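Local coordinates for replication initiation and membrane attachment protein (Geobacillus stearothermophilus 10, PDB 5WTN), which forms a tetramer that serves in the primosome during replication initiation, probably in loading the replicative helicase, and also binds a primosomal re-initiation protein, at residues V11-V16 / E60-R65; L90-H95 / F105-R110; A227-A232 / I261-L266. All coordinates share one frame; numbering follows the deposited sequence.

Contact 1. Residues V11-V16 / E60-R65; sequences VDRYTV and EATHHR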
loop_
_atom_site.group_PDB
_atom_site.type_symbol
_atom_site.label_atom_id
_atom_site.label_comp_id
_atom_site.label_asym_id
_atom_site.label_seq_id
_atom_site.Cartn_x
_atom_site.Cartn_y
_atom_site.Cartn_z
ATOM N N VAL A 11 24.298 -7.087 23.276
ATOM C CA VAL A 11 24.802 -8.197 22.474
ATOM C C VAL A 11 23.785 -9.305 22.362
ATOM O O VAL A 11 24.062 -10.335 21.728
ATOM C CB VAL A 11 26.146 -8.791 23.006
ATOM C CG1 VAL A 11 27.293 -7.815 22.792
ATOM C CG2 VAL A 11 26.026 -9.248 24.470
ATOM N N ASP A 12 22.632 -9.124 23.002
ATOM C CA ASP A 12 21.552 -10.096 22.869
ATOM C C ASP A 12 21.055 -10.085 21.423
ATOM O O ASP A 12 21.114 -9.062 20.721
ATOM C CB ASP A 12 20.397 -9.785 23.828
ATOM C CG ASP A 12 20.708 -10.155 25.274
ATOM O OD1 ASP A 12 21.507 -11.100 25.476
ATOM O OD2 ASP A 12 20.143 -9.513 26.208
ATOM N N ARG A 13 20.566 -11.226 20.948
ATOM C CA ARG A 13 20.156 -11.335 19.547
ATOM C C ARG A 13 18.642 -11.423 19.355
ATOM O O ARG A 13 17.934 -11.976 20.196
ATOM C CB ARG A 13 20.835 -12.539 18.887
ATOM C CG ARG A 13 22.351 -12.529 18.988
ATOM C CD ARG A 13 22.970 -13.606 18.113
ATOM N NE ARG A 13 22.189 -14.840 18.129
ATOM C CZ ARG A 13 22.314 -15.792 19.047
ATOM N NH1 ARG A 13 23.192 -15.656 20.031
ATOM N NH2 ARG A 13 21.560 -16.881 18.982
ATOM N N TYR A 14 18.155 -10.880 18.241
ATOM C CA TYR A 14 16.738 -10.980 17.909
ATOM C C TYR A 14 16.478 -11.467 16.495
ATOM O O TYR A 14 17.367 -11.505 15.638
ATOM C CB TYR A 14 16.034 -9.649 18.116
ATOM C CG TYR A 14 16.448 -8.572 17.145
ATOM C CD1 TYR A 14 15.688 -8.293 16.009
ATOM C CD2 TYR A 14 17.575 -7.803 17.377
ATOM C CE1 TYR A 14 16.051 -7.279 15.126
ATOM C CE2 TYR A 14 17.945 -6.781 16.494
ATOM C CZ TYR A 14 17.180 -6.531 15.371
ATOM O OH TYR A 14 17.555 -5.532 14.504
ATOM N N THR A 15 15.233 -11.855 16.276
ATOM C CA THR A 15 14.690 -12.009 14.946
ATOM C C THR A 15 13.317 -11.350 14.961
ATOM O O THR A 15 12.678 -11.284 16.014
ATOM C CB THR A 15 14.577 -13.480 14.559
ATOM O OG1 THR A 15 13.962 -13.566 13.272
ATOM C CG2 THR A 15 13.719 -14.249 15.557
ATOM N N VAL A 16 12.878 -10.835 13.813
ATOM C CA VAL A 16 11.524 -10.299 13.673
ATOM C C VAL A 16 10.674 -11.213 12.812
ATOM O O VAL A 16 11.059 -11.559 11.693
ATOM C CB VAL A 16 11.517 -8.953 12.971
ATOM C CG1 VAL A 16 10.111 -8.332 13.054
ATOM C CG2 VAL A 16 12.556 -8.049 13.547
ATOM N N GLU A 60 19.305 -13.257 11.957
ATOM C CA GLU A 60 19.640 -12.744 13.276
ATOM C C GLU A 60 20.373 -11.410 13.205
ATOM O O GLU A 60 21.034 -11.094 12.217
ATOM C CB GLU A 60 20.481 -13.763 14.048
ATOM C CG GLU A 60 19.882 -15.159 14.088
ATOM C CD GLU A 60 20.337 -15.955 15.296
ATOM O OE1 GLU A 60 21.377 -15.596 15.888
ATOM O OE2 GLU A 60 19.656 -16.939 15.652
ATOM N N ALA A 61 20.243 -10.638 14.276
ATOM C CA ALA A 61 20.885 -9.343 14.409
ATOM C C ALA A 61 21.099 -9.116 15.900
ATOM O O ALA A 61 20.487 -9.788 16.723
ATOM C CB ALA A 61 20.002 -8.270 13.823
ATOM N N THR A 62 21.977 -8.192 16.251
ATOM C CA THR A 62 22.196 -7.866 17.659
ATOM C C THR A 62 21.519 -6.548 17.871
ATOM O O THR A 62 21.378 -5.770 16.926
ATOM C CB THR A 62 23.698 -7.774 18.039
ATOM O OG1 THR A 62 24.294 -6.606 17.452
ATOM C CG2 THR A 62 24.448 -9.009 17.582
ATOM N N HIS A 63 21.077 -6.277 19.086
ATOM C CA HIS A 63 20.343 -5.035 19.308
ATOM C C HIS A 63 21.128 -3.771 18.948
ATOM O O HIS A 63 20.555 -2.681 18.906
ATOM C CB HIS A 63 19.803 -4.973 20.731
ATOM C CG HIS A 63 18.566 -5.792 20.931
ATOM N ND1 HIS A 63 18.580 -7.171 20.946
ATOM C CD2 HIS A 63 17.279 -5.424 21.130
ATOM C CE1 HIS A 63 17.352 -7.616 21.140
ATOM N NE2 HIS A 63 16.546 -6.576 21.257
ATOM N N HIS A 64 22.433 -3.913 18.714
ATOM C CA HIS A 64 23.236 -2.825 18.187
ATOM C C HIS A 64 22.600 -2.309 16.912
ATOM O O HIS A 64 22.466 -1.100 16.717
ATOM C CB HIS A 64 24.644 -3.318 17.888
ATOM C CG HIS A 64 25.559 -3.264 19.066
ATOM N ND1 HIS A 64 25.508 -2.250 19.999
ATOM C CD2 HIS A 64 26.553 -4.097 19.465
ATOM C CE1 HIS A 64 26.427 -2.458 20.924
ATOM N NE2 HIS A 64 27.074 -3.571 20.622
ATOM N N ARG A 65 22.188 -3.238 16.057
ATOM C CA ARG A 65 21.554 -2.879 14.794
ATOM C C ARG A 65 20.317 -1.976 14.966
ATOM O O ARG A 65 20.212 -0.945 14.322
ATOM C CB ARG A 65 21.193 -4.142 14.031
ATOM C CG ARG A 65 20.532 -3.907 12.698
ATOM C CD ARG A 65 20.244 -5.234 12.088
ATOM N NE ARG A 65 19.474 -5.175 10.860
ATOM C CZ ARG A 65 19.709 -5.967 9.823
ATOM N NH1 ARG A 65 20.714 -6.837 9.887
ATOM N NH2 ARG A 65 18.957 -5.885 8.726
#
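Tyr-14 and His-63 meet as a T-shaped pair, the tyrosine turning an edge to the imidazole face with ring centroids 5.0 Å apart. Followed outward, Tyr-14 CB lies 3.9 Å from His-63 CE1. Its CG is placed between the backbone N and the carbonyl carbon (chi1 68°), a torsion that carries it toward Ala-61. Next along the ring, Tyr-14 CD2 stands over the imidazole near its rim, 3.8 Å from His-63 ND1. Tyr-14 CE2 has the carbonyl oxygen of Thr-62 at the ring edge, 3.6 Å away, and Tyr-14 CZ rests 3.7 Å from Ala-61 CB; a lone methyl suits this place because the ring can settle close to the strand. At the tip, Tyr-14 OH passes Arg-65 CD at 3.6 Å, the ring nearly perpendicular to the guanidinium. This hydroxyl is hydrogen-bonded to Glu-52 of helix 40-55, which also forms a salt bridge with Arg-65.

The backbones make a short antiparallel bridge: Tyr-14 and Ala-61 form the hydrogen-bonded pair, Arg-13 and Thr-62 the non-hydrogen-bonded one. Strand 61-62 leading into helix 63-70 is consistent with the small first strand of a winged-helix domain, here joined by the additional N-terminal strand 13-17.

Histidine suits the strand-to-helix junction because each ring nitrogen can take a polar partner, ND1 as donor to Asp-12 O and NE2 bonded to Tyr-107. His-63 ND1 reaches Asp-12 O at 3.2 Å in an almost straight bond (175°) from above the carbonyl plane, while His-63 N approaches the same oxygen nearly along the C=O axis. On the other side of the sheet from Tyr-14, Arg-13 NE forms a salt bridge with Glu-60 OE1, met on the syn side of the carboxylate but tilted out of its plane, although the guanidinium and carboxylate planes are only 12° apart.

Contact 2. Residues L90-H95 / F105-R110; sequences LDTYVH and FLYELR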
loop_
_atom_site.group_PDB
_atom_site.type_symbol
_atom_site.label_atom_id
_atom_site.label_comp_id
_atom_site.label_asym_id
_atom_site.label_seq_id
_atom_site.Cartn_x
_atom_site.Cartn_y
_atom_site.Cartn_z
ATOM N N LEU A 90 2.929 -6.416 20.033
ATOM C CA LEU A 90 4.098 -7.260 19.868
ATOM C C LEU A 90 4.139 -8.426 20.836
ATOM O O LEU A 90 3.984 -8.242 22.039
ATOM C CB LEU A 90 5.388 -6.421 19.991
ATOM C CG LEU A 90 6.722 -7.199 20.018
ATOM C CD1 LEU A 90 7.224 -7.592 18.638
ATOM C CD2 LEU A 90 7.797 -6.456 20.793
ATOM N N ASP A 91 4.407 -9.623 20.323
ATOM C CA ASP A 91 4.659 -10.764 21.195
ATOM C C ASP A 91 6.142 -11.054 21.208
ATOM O O ASP A 91 6.803 -11.058 20.168
ATOM C CB ASP A 91 3.887 -12.016 20.756
ATOM C CG ASP A 91 2.412 -11.984 21.158
ATOM O OD1 ASP A 91 2.073 -11.284 22.137
ATOM O OD2 ASP A 91 1.585 -12.665 20.495
ATOM N N THR A 92 6.662 -11.293 22.403
ATOM C CA THR A 92 8.087 -11.520 22.573
ATOM C C THR A 92 8.357 -12.904 23.121
ATOM O O THR A 92 7.783 -13.304 24.134
ATOM C CB THR A 92 8.741 -10.440 23.477
ATOM O OG1 THR A 92 8.561 -9.149 22.878
ATOM C CG2 THR A 92 10.240 -10.714 23.658
ATOM N N TYR A 93 9.235 -13.631 22.442
ATOM C CA TYR A 93 9.640 -14.951 22.898
ATOM C C TYR A 93 11.133 -14.956 23.158
ATOM O O TYR A 93 11.883 -14.216 22.520
ATOM C CB TYR A 93 9.312 -16.007 21.839
ATOM C CG TYR A 93 7.839 -16.190 21.534
ATOM C CD1 TYR A 93 7.100 -17.178 22.158
ATOM C CD2 TYR A 93 7.191 -15.382 20.599
ATOM C CE1 TYR A 93 5.763 -17.352 21.871
ATOM C CE2 TYR A 93 5.857 -15.554 20.305
ATOM C CZ TYR A 93 5.143 -16.542 20.939
ATOM O OH TYR A 93 3.806 -16.721 20.647
ATOM N N VAL A 94 11.564 -15.808 24.083
ATOM C CA VAL A 94 12.997 -15.977 24.346
ATOM C C VAL A 94 13.432 -17.412 24.096
ATOM O O VAL A 94 12.706 -18.359 24.388
ATOM C CB VAL A 94 13.408 -15.506 25.778
ATOM C CG1 VAL A 94 13.051 -16.533 26.825
ATOM C CG2 VAL A 94 14.885 -15.195 25.837
ATOM N N HIS A 95 14.616 -17.567 23.522
ATOM C CA HIS A 95 15.142 -18.899 23.269
ATOM C C HIS A 95 15.723 -19.475 24.539
ATOM O O HIS A 95 16.425 -18.771 25.274
ATOM C CB HIS A 95 16.222 -18.883 22.193
ATOM C CG HIS A 95 16.632 -20.249 21.731
ATOM N ND1 HIS A 95 17.523 -21.034 22.428
ATOM C CD2 HIS A 95 16.272 -20.966 20.641
ATOM C CE1 HIS A 95 17.695 -22.176 21.789
ATOM N NE2 HIS A 95 16.946 -22.162 20.701
ATOM N N PHE A 105 16.095 -13.400 21.174
ATOM C CA PHE A 105 14.687 -12.985 21.195
ATOM C C PHE A 105 13.965 -13.218 19.875
ATOM O O PHE A 105 14.549 -13.057 18.805
ATOM C CB PHE A 105 14.575 -11.504 21.528
ATOM C CG PHE A 105 14.980 -11.183 22.912
ATOM C CD1 PHE A 105 14.083 -11.317 23.950
ATOM C CD2 PHE A 105 16.275 -10.769 23.191
ATOM C CE1 PHE A 105 14.454 -11.026 25.249
ATOM C CE2 PHE A 105 16.658 -10.481 24.495
ATOM C CZ PHE A 105 15.743 -10.610 25.523
ATOM N N LEU A 106 12.693 -13.593 19.957
ATOM C CA LEU A 106 11.830 -13.614 18.788
ATOM C C LEU A 106 10.828 -12.478 18.943
ATOM O O LEU A 106 10.035 -12.461 19.877
ATOM C CB LEU A 106 11.103 -14.953 18.706
ATOM C CG LEU A 106 10.821 -15.528 17.317
ATOM C CD1 LEU A 106 10.351 -16.970 17.419
ATOM C CD2 LEU A 106 9.805 -14.665 16.597
ATOM N N TYR A 107 10.881 -11.509 18.043
ATOM C CA TYR A 107 9.927 -10.412 18.070
ATOM C C TYR A 107 8.855 -10.682 17.049
ATOM O O TYR A 107 9.089 -10.577 15.849
ATOM C CB TYR A 107 10.630 -9.108 17.723
ATOM C CG TYR A 107 11.530 -8.632 18.820
ATOM C CD1 TYR A 107 11.161 -8.771 20.149
ATOM C CD2 TYR A 107 12.759 -8.069 18.542
ATOM C CE1 TYR A 107 11.987 -8.344 21.180
ATOM C CE2 TYR A 107 13.599 -7.639 19.568
ATOM C CZ TYR A 107 13.209 -7.779 20.887
ATOM O OH TYR A 107 14.028 -7.358 21.913
ATOM N N GLU A 108 7.669 -11.027 17.531
ATOM C CA GLU A 108 6.569 -11.417 16.645
ATOM C C GLU A 108 5.595 -10.245 16.497
ATOM O O GLU A 108 4.863 -9.889 17.421
ATOM C CB GLU A 108 5.904 -12.701 17.177
ATOM C CG GLU A 108 4.490 -13.003 16.711
ATOM C CD GLU A 108 4.421 -13.565 15.295
ATOM O OE1 GLU A 108 5.491 -13.791 14.677
ATOM O OE2 GLU A 108 3.290 -13.779 14.798
ATOM N N LEU A 109 5.606 -9.628 15.326
ATOM C CA LEU A 109 4.786 -8.441 15.121
ATOM C C LEU A 109 3.313 -8.759 14.951
ATOM O O LEU A 109 2.932 -9.672 14.221
ATOM C CB LEU A 109 5.264 -7.681 13.898
ATOM C CG LEU A 109 6.380 -6.690 14.131
ATOM C CD1 LEU A 109 6.681 -6.054 12.821
ATOM C CD2 LEU A 109 5.919 -5.628 15.111
ATOM N N ARG A 110 2.470 -7.982 15.606
ATOM C CA ARG A 110 1.037 -8.152 15.452
ATOM C C ARG A 110 0.430 -6.904 14.821
ATOM O O ARG A 110 0.849 -5.783 15.088
ATOM C CB ARG A 110 0.432 -8.440 16.809
ATOM C CG ARG A 110 1.068 -9.648 17.494
ATOM C CD ARG A 110 0.225 -10.105 18.668
ATOM N NE ARG A 110 -1.184 -10.183 18.274
ATOM C CZ ARG A 110 -1.846 -11.314 18.042
ATOM N NH1 ARG A 110 -1.252 -12.499 18.209
ATOM N NH2 ARG A 110 -3.115 -11.252 17.659
#
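Asp-91 and Glu-108 exchange two backbone hydrogen bonds, Asp-91 N to Glu-108 O at 2.9 Å and Glu-108 N to Asp-91 O at 2.8 Å. Tyr-93 and Leu-106 repeat the pattern two residues on, as expected of an antiparallel hairpin. Beyond the strand end, Asp-91 OD2 faces Arg-110 NH1 at 3.6 Å, a long salt bridge; the arginine atom nearest the carboxylate is Arg-110 CD, 3.4 Å from Asp-91 OD2.

On the face carrying Leu-90, Thr-92 and Val-94, the partners are Leu-109, Tyr-107 and Phe-105. Leucine suits its buried site as a branched apolar side chain. With CG anti to the backbone N (chi1 172°), the branch point is carried toward Tyr-107, and Leu-90 CD1 lies 3.8 Å from Tyr-107 CB and 4.2 Å from Leu-109 CD2. An alanine here would probably open a gap beside Tyr-107 CB and Leu-109 CD2, which lose the methyl they pack on. Thr-92 runs alongside Tyr-107, its OG1 at the ring edge and its CG2 3.8 Å from Tyr-107 CE1; the hydroxyl is bonded to Glu-85. On the opposite face, the one carrying Asp-91 and Glu-108, Tyr-93 CB touches Leu-106 CB at 3.8 Å.

Helices 40-55 and 74-86 pack against Leu-90, strand 13-17 lies along 104-109, and a strand of the third subunit pairs with 93-95, continuing the sheet across the interface.

Contact 3. Residues A227-A232 / I261-L266; sequences AKVKEA and IDIDAL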
loop_
_atom_site.group_PDB
_atom_site.type_symbol
_atom_site.label_atom_id
_atom_site.label_comp_id
_atom_site.label_asym_id
_atom_site.label_seq_id
_atom_site.Cartn_x
_atom_site.Cartn_y
_atom_site.Cartn_z
ATOM N N ALA A 227 -24.174 -26.454 12.732
ATOM C CA ALA A 227 -24.203 -25.569 11.583
ATOM C C ALA A 227 -22.883 -25.718 10.848
ATOM O O ALA A 227 -22.840 -25.720 9.621
ATOM C CB ALA A 227 -24.400 -24.143 12.023
ATOM N N LYS A 228 -21.802 -25.852 11.606
ATOM C CA LYS A 228 -20.494 -25.932 10.993
ATOM C C LYS A 228 -20.359 -27.230 10.186
ATOM O O LYS A 228 -19.731 -27.250 9.123
ATOM C CB LYS A 228 -19.395 -25.759 12.051
ATOM C CG LYS A 228 -19.601 -24.508 12.929
ATOM C CD LYS A 228 -18.284 -24.001 13.552
ATOM C CE LYS A 228 -18.486 -22.721 14.383
ATOM N NZ LYS A 228 -17.239 -22.282 15.095
ATOM N N VAL A 229 -20.980 -28.299 10.679
ATOM C CA VAL A 229 -20.947 -29.596 10.004
ATOM C C VAL A 229 -21.860 -29.585 8.785
ATOM O O VAL A 229 -21.493 -30.076 7.712
ATOM C CB VAL A 229 -21.363 -30.755 10.956
ATOM C CG1 VAL A 229 -21.860 -31.957 10.168
ATOM C CG2 VAL A 229 -20.210 -31.159 11.860
ATOM N N LYS A 230 -23.053 -29.024 8.969
ATOM C CA LYS A 230 -24.047 -28.923 7.911
ATOM C C LYS A 230 -23.477 -28.107 6.752
ATOM O O LYS A 230 -23.614 -28.470 5.581
ATOM C CB LYS A 230 -25.319 -28.299 8.472
ATOM C CG LYS A 230 -26.459 -28.150 7.477
ATOM C CD LYS A 230 -27.714 -27.575 8.146
ATOM C CE LYS A 230 -28.605 -26.830 7.151
ATOM N NZ LYS A 230 -27.960 -25.591 6.613
ATOM N N GLU A 231 -22.793 -27.024 7.093
ATOM C CA GLU A 231 -22.115 -26.203 6.106
ATOM C C GLU A 231 -21.071 -27.058 5.387
ATOM O O GLU A 231 -20.925 -26.986 4.170
ATOM C CB GLU A 231 -21.471 -24.998 6.803
ATOM C CG GLU A 231 -20.723 -24.018 5.900
ATOM C CD GLU A 231 -19.973 -22.937 6.697
ATOM O OE1 GLU A 231 -19.067 -22.282 6.120
ATOM O OE2 GLU A 231 -20.290 -22.740 7.900
ATOM N N ALA A 232 -20.367 -27.897 6.142
ATOM C CA ALA A 232 -19.286 -28.702 5.589
ATOM C C ALA A 232 -19.833 -29.781 4.671
ATOM O O ALA A 232 -19.286 -30.053 3.595
ATOM C CB ALA A 232 -18.493 -29.324 6.706
ATOM N N ILE A 261 -18.906 -35.032 15.293
ATOM C CA ILE A 261 -18.369 -35.293 13.962
ATOM C C ILE A 261 -17.154 -34.420 13.678
ATOM O O ILE A 261 -17.232 -33.193 13.735
ATOM C CB ILE A 261 -19.433 -35.039 12.887
ATOM C CG1 ILE A 261 -20.646 -35.921 13.151
ATOM C CG2 ILE A 261 -18.879 -35.308 11.499
ATOM C CD1 ILE A 261 -21.808 -35.611 12.261
ATOM N N ASP A 262 -16.028 -35.044 13.368
ATOM C CA ASP A 262 -14.836 -34.265 13.074
ATOM C C ASP A 262 -14.818 -33.949 11.592
ATOM O O ASP A 262 -14.740 -34.849 10.750
ATOM C CB ASP A 262 -13.569 -35.014 13.465
ATOM C CG ASP A 262 -12.315 -34.249 13.104
ATOM O OD1 ASP A 262 -12.359 -32.994 13.137
ATOM O OD2 ASP A 262 -11.291 -34.899 12.784
ATOM N N ILE A 263 -14.884 -32.662 11.280
ATOM C CA ILE A 263 -15.013 -32.217 9.906
ATOM C C ILE A 263 -13.760 -32.526 9.103
ATOM O O ILE A 263 -13.843 -32.888 7.929
ATOM C CB ILE A 263 -15.345 -30.727 9.854
ATOM C CG1 ILE A 263 -16.721 -30.484 10.484
ATOM C CG2 ILE A 263 -15.325 -30.226 8.436
ATOM C CD1 ILE A 263 -17.167 -29.043 10.453
ATOM N N ASP A 264 -12.602 -32.395 9.747
ATOM C CA ASP A 264 -11.332 -32.797 9.143
ATOM C C ASP A 264 -11.396 -34.249 8.662
ATOM O O ASP A 264 -11.063 -34.539 7.518
ATOM C CB ASP A 264 -10.176 -32.592 10.134
ATOM C CG ASP A 264 -9.455 -31.248 9.945
ATOM O OD1 ASP A 264 -10.072 -30.277 9.437
ATOM O OD2 ASP A 264 -8.255 -31.172 10.311
ATOM N N ALA A 265 -11.866 -35.146 9.527
ATOM C CA ALA A 265 -12.000 -36.567 9.196
ATOM C C ALA A 265 -13.057 -36.833 8.118
ATOM O O ALA A 265 -12.861 -37.685 7.245
ATOM C CB ALA A 265 -12.322 -37.355 10.432
ATOM N N LEU A 266 -14.178 -36.116 8.196
ATOM C CA LEU A 266 -15.208 -36.171 7.165
ATOM C C LEU A 266 -14.656 -35.744 5.807
ATOM O O LEU A 266 -14.892 -36.410 4.810
ATOM C CB LEU A 266 -16.379 -35.272 7.547
ATOM C CG LEU A 266 -17.579 -35.287 6.603
ATOM C CD1 LEU A 266 -18.191 -36.664 6.531
ATOM C CD2 LEU A 266 -18.620 -34.304 7.053
#
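Val-229 and Ile-263 bring the two helices together, their backbones close enough for the CA atoms to be 6.5 Å apart. The touching branch of the valine is CG2, anti to the carbonyl carbon; Val-229 CG2 lies 3.8 Å from Ile-263 CG1. The same methyl also meets Ile-261 CB at 4.1 Å, just ahead of the second helix, so one short branched side chain serves two isoleucines.

Ile-263 spreads its branches over the first helix. Its CG2 rests 3.7 Å from Ala-232 CB, while Ile-263 CD1, carried outward by an extended chi2 (-178°), ends 3.4 Å from Lys-228 O. Alanine suits position 232, one turn beyond Lys-228, because its single methyl lets the isoleucine come up close to the helix backbone. The side-chain contacts are apolar; Asp-262, whose CB points away from helix 227-240, is the N-cap of helix 263-278 and accepts weak capping bonds from Asp-264 N and Ala-265 N.

Helix 244-254 packs on Ile-261 and Leu-266 as well. Apolar pairing of helices 227-240 and 263-278, together with helix 244-254, is consistent with the small helical domain, DDBH2, that DnaB shares with DnaD.

Contacts 1 and 2 belong to one mixed sheet and are direct neighbours, with centres 12 Å apart. Strands 13-17 and 104-109 lie side by side in it, and Tyr-14 CB packs against Tyr-107 CE2 at 3.5 Å. Their junction also has a probable side-chain hydrogen bond between His-63 NE2 and Tyr-107 OH, at 2.7 Å. Contact 3 stands apart, beyond the chain's centre: its centre is about 45 Å from that of contact 1 and about 34 Å from that of contact 2, and no atoms touch. The separation fits two domains in series, an N-terminal winged-helix-like one and a helical one, with the third subunit reaching both contact 2 and contact 3.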